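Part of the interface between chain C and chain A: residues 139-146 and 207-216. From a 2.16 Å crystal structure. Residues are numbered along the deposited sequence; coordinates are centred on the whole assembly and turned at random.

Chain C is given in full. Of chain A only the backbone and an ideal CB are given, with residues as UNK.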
# COMPACT_ATOMS: atom_id res chain seq x y z
N GLU C 139 -12.61 18.25 18.67
CA GLU C 139 -11.64 19.22 18.19
C GLU C 139 -12.21 20.26 17.23
O GLU C 139 -11.82 21.43 17.27
CB GLU C 139 -10.44 18.52 17.51
CG GLU C 139 -9.41 17.97 18.48
CD GLU C 139 -9.75 16.59 19.00
OE1 GLU C 139 -10.95 16.24 19.05
OE2 GLU C 139 -8.81 15.84 19.38
N VAL C 140 -13.13 19.84 16.37
CA VAL C 140 -13.72 20.75 15.40
C VAL C 140 -14.37 21.98 16.03
O VAL C 140 -14.47 23.02 15.40
CB VAL C 140 -14.76 20.02 14.50
CG1 VAL C 140 -15.98 19.63 15.31
CG2 VAL C 140 -15.15 20.92 13.34
N SER C 141 -14.80 21.87 17.29
CA SER C 141 -15.44 23.01 17.94
C SER C 141 -14.43 24.07 18.35
O SER C 141 -14.80 25.12 18.89
CB SER C 141 -16.24 22.55 19.17
OG SER C 141 -15.38 22.24 20.25
N LEU C 142 -13.15 23.81 18.10
CA LEU C 142 -12.10 24.77 18.44
C LEU C 142 -11.38 25.26 17.18
O LEU C 142 -10.36 25.95 17.25
CB LEU C 142 -11.09 24.12 19.40
CG LEU C 142 -11.66 23.60 20.72
CD1 LEU C 142 -10.54 23.00 21.57
CD2 LEU C 142 -12.33 24.74 21.47
N GLY C 143 -11.91 24.89 16.02
CA GLY C 143 -11.30 25.31 14.77
C GLY C 143 -10.11 24.46 14.35
O GLY C 143 -9.36 24.84 13.46
N VAL C 144 -9.94 23.31 15.00
CA VAL C 144 -8.85 22.39 14.67
C VAL C 144 -9.41 20.97 14.55
O VAL C 144 -10.61 20.75 14.73
CB VAL C 144 -7.75 22.40 15.75
CG1 VAL C 144 -7.14 23.79 15.85
CG2 VAL C 144 -8.32 21.97 17.10
N LEU C 145 -8.55 20.00 14.24
CA LEU C 145 -8.98 18.62 14.11
C LEU C 145 -8.21 17.73 15.08
O LEU C 145 -7.25 18.17 15.71
CB LEU C 145 -8.78 18.13 12.67
CG LEU C 145 -7.41 18.27 11.99
CD1 LEU C 145 -6.38 17.38 12.67
CD2 LEU C 145 -7.53 17.87 10.52
N ALA C 146 -8.64 16.47 15.19
CA ALA C 146 -7.96 15.52 16.07
C ALA C 146 -6.64 15.15 15.39
O ALA C 146 -6.57 14.16 14.65
CB ALA C 146 -8.83 14.29 16.27
N UNK A 207 -20.31 26.17 11.34
CA UNK A 207 -19.20 25.91 12.26
C UNK A 207 -17.87 26.29 11.63
O UNK A 207 -17.83 27.07 10.68
CB UNK A 207 -19.18 24.44 12.68
N UNK A 208 -16.78 25.75 12.17
CA UNK A 208 -15.45 26.03 11.64
C UNK A 208 -15.30 25.20 10.37
O UNK A 208 -14.69 24.13 10.38
CB UNK A 208 -14.35 25.71 12.66
N UNK A 209 -15.87 25.71 9.28
CA UNK A 209 -15.86 25.02 8.00
C UNK A 209 -14.48 24.67 7.43
O UNK A 209 -14.37 23.73 6.64
CB UNK A 209 -16.60 25.88 6.98
N UNK A 210 -13.45 25.40 7.83
CA UNK A 210 -12.10 25.10 7.34
C UNK A 210 -11.66 23.81 8.02
O UNK A 210 -11.00 22.96 7.42
CB UNK A 210 -11.12 26.24 7.62
N UNK A 211 -12.03 23.66 9.29
CA UNK A 211 -11.69 22.47 10.05
C UNK A 211 -12.50 21.31 9.49
O UNK A 211 -11.98 20.22 9.27
CB UNK A 211 -11.96 22.66 11.54
N UNK A 212 -13.79 21.55 9.25
CA UNK A 212 -14.66 20.53 8.70
C UNK A 212 -14.09 20.02 7.39
O UNK A 212 -14.00 18.81 7.16
CB UNK A 212 -16.08 21.07 8.50
N UNK A 213 -13.71 20.96 6.53
CA UNK A 213 -13.17 20.63 5.22
C UNK A 213 -11.87 19.82 5.30
O UNK A 213 -11.74 18.78 4.65
CB UNK A 213 -12.93 21.92 4.43
N UNK A 214 -10.91 20.30 6.09
CA UNK A 214 -9.64 19.59 6.23
C UNK A 214 -9.83 18.21 6.87
O UNK A 214 -9.08 17.29 6.58
CB UNK A 214 -8.66 20.42 7.06
N UNK A 215 -10.84 18.07 7.73
CA UNK A 215 -11.12 16.78 8.36
C UNK A 215 -11.58 15.78 7.30
O UNK A 215 -11.13 14.63 7.27
CB UNK A 215 -12.18 16.93 9.46
N UNK A 216 -12.49 16.24 6.43
CA UNK A 216 -13.02 15.41 5.35
C UNK A 216 -11.90 14.97 4.42
O UNK A 216 -11.88 13.83 3.97
CB UNK A 216 -14.09 16.17 4.57

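Chain C meets this segment with a short 3-10 turn and the extended residues after it, offering the side chains of Val C140 and Leu C145 and, between them, the bare backbone of Gly C143. No charged group of chain C reaches the contact, so small or apolar side chains are expected where chain A faces it.

Position 207 precedes the helix and its CA-to-CB bond points toward chain C, but the nearest atom to its ideal CB, Val C140 CG2, is 5.4 Å away. Many residues would fit; it is Ser A207, whose hydroxyl is hydrogen-bonded elsewhere in the structure.

At position 208 the ideal CB points toward the turn, 3.7 Å from Gly C143 CA and 3.8 Å from Val C140 O. With so little room ahead of it, a small residue suits best. Ala A208 occupies the site and packs its methyl on the glycine. It is also the N-cap residue, and a water joins the chains beside it, accepting from Ala A208 N (3.0 Å) and donating to Val C140 O (2.8 Å).

Position 209 points away and 210 sideways, with nothing of chain C within 5.5 Å of either ideal CB; this contact scarcely restricts them. They are Thr A209 and Tyr A210.

One helical turn after 208, position 211 again faces chain C. Its ideal CB lies 3.8 Å from Gly C143 C, 4.0 Å from Val C144 O and 4.1 Å from Val C140 CG2, so backbone and side chain together crowd it and again favour a small residue. Ala A211 fits, its CB 4.0 Å from Val C140 CG2.

Position 212 points away, yet its ideal CB is 4.9 Å from Val C140 CG2, and a branched or longer apolar side chain could reach that methyl. Val A212 does so, bringing CG2 to 4.0 Å from Val C140 CG2.

Positions 213 and 216 are out of reach of chain C, which leaves the choice open; they are Ser A213 and Lys A216. Position 214 points toward Leu C145, whose CD2 is 4.4 Å from the ideal CB. Apolar or medium-sized polar residues are plausible; Asn A214 makes a loose contact, its CB 4.5 Å from Leu C145 CD2.

At position 215 CA-to-CB runs sideways; the ideal CB is 4.8 Å from Leu C145 CB, with Val C140 farther along, an opening for a long apolar side chain such as leucine, isoleucine or methionine. Ile A215 spans both: CG1 lies 3.6 Å from Leu C145 CB, and CD1 reaches 4.0 Å from Val C140 CB.

Chain A, residues 207-216: SATYAVSNIK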
# COMPACT_ATOMS: atom_id res chain seq x y z
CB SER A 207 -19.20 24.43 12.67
OG SER A 207 -19.12 23.58 11.55
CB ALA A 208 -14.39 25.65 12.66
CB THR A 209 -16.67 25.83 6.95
OG1 THR A 209 -16.08 27.12 6.77
CG2 THR A 209 -18.10 26.00 7.43
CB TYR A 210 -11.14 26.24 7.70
CG TYR A 210 -9.79 26.19 7.02
CD1 TYR A 210 -9.52 25.29 5.99
CD2 TYR A 210 -8.78 27.09 7.38
CE1 TYR A 210 -8.29 25.29 5.33
CE2 TYR A 210 -7.55 27.10 6.74
CZ TYR A 210 -7.31 26.20 5.71
OH TYR A 210 -6.10 26.22 5.06
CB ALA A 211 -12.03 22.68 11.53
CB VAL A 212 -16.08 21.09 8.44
CG1 VAL A 212 -16.86 20.13 7.55
CG2 VAL A 212 -16.81 21.29 9.76
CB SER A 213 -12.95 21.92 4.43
OG SER A 213 -12.47 21.62 3.13
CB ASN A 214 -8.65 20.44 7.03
CG ASN A 214 -7.92 21.46 6.16
OD1 ASN A 214 -8.37 21.78 5.06
ND2 ASN A 214 -6.79 21.97 6.66
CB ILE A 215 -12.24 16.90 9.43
CG1 ILE A 215 -11.71 17.60 10.67
CG2 ILE A 215 -12.77 15.51 9.78
CD1 ILE A 215 -12.79 17.90 11.71
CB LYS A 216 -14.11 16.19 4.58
CG LYS A 216 -14.54 15.58 3.25
CD LYS A 216 -13.62 16.04 2.11
CE LYS A 216 -13.89 15.30 0.81
NZ LYS A 216 -15.24 15.58 0.24
O HOH W 1 -16.94 24.09 14.72
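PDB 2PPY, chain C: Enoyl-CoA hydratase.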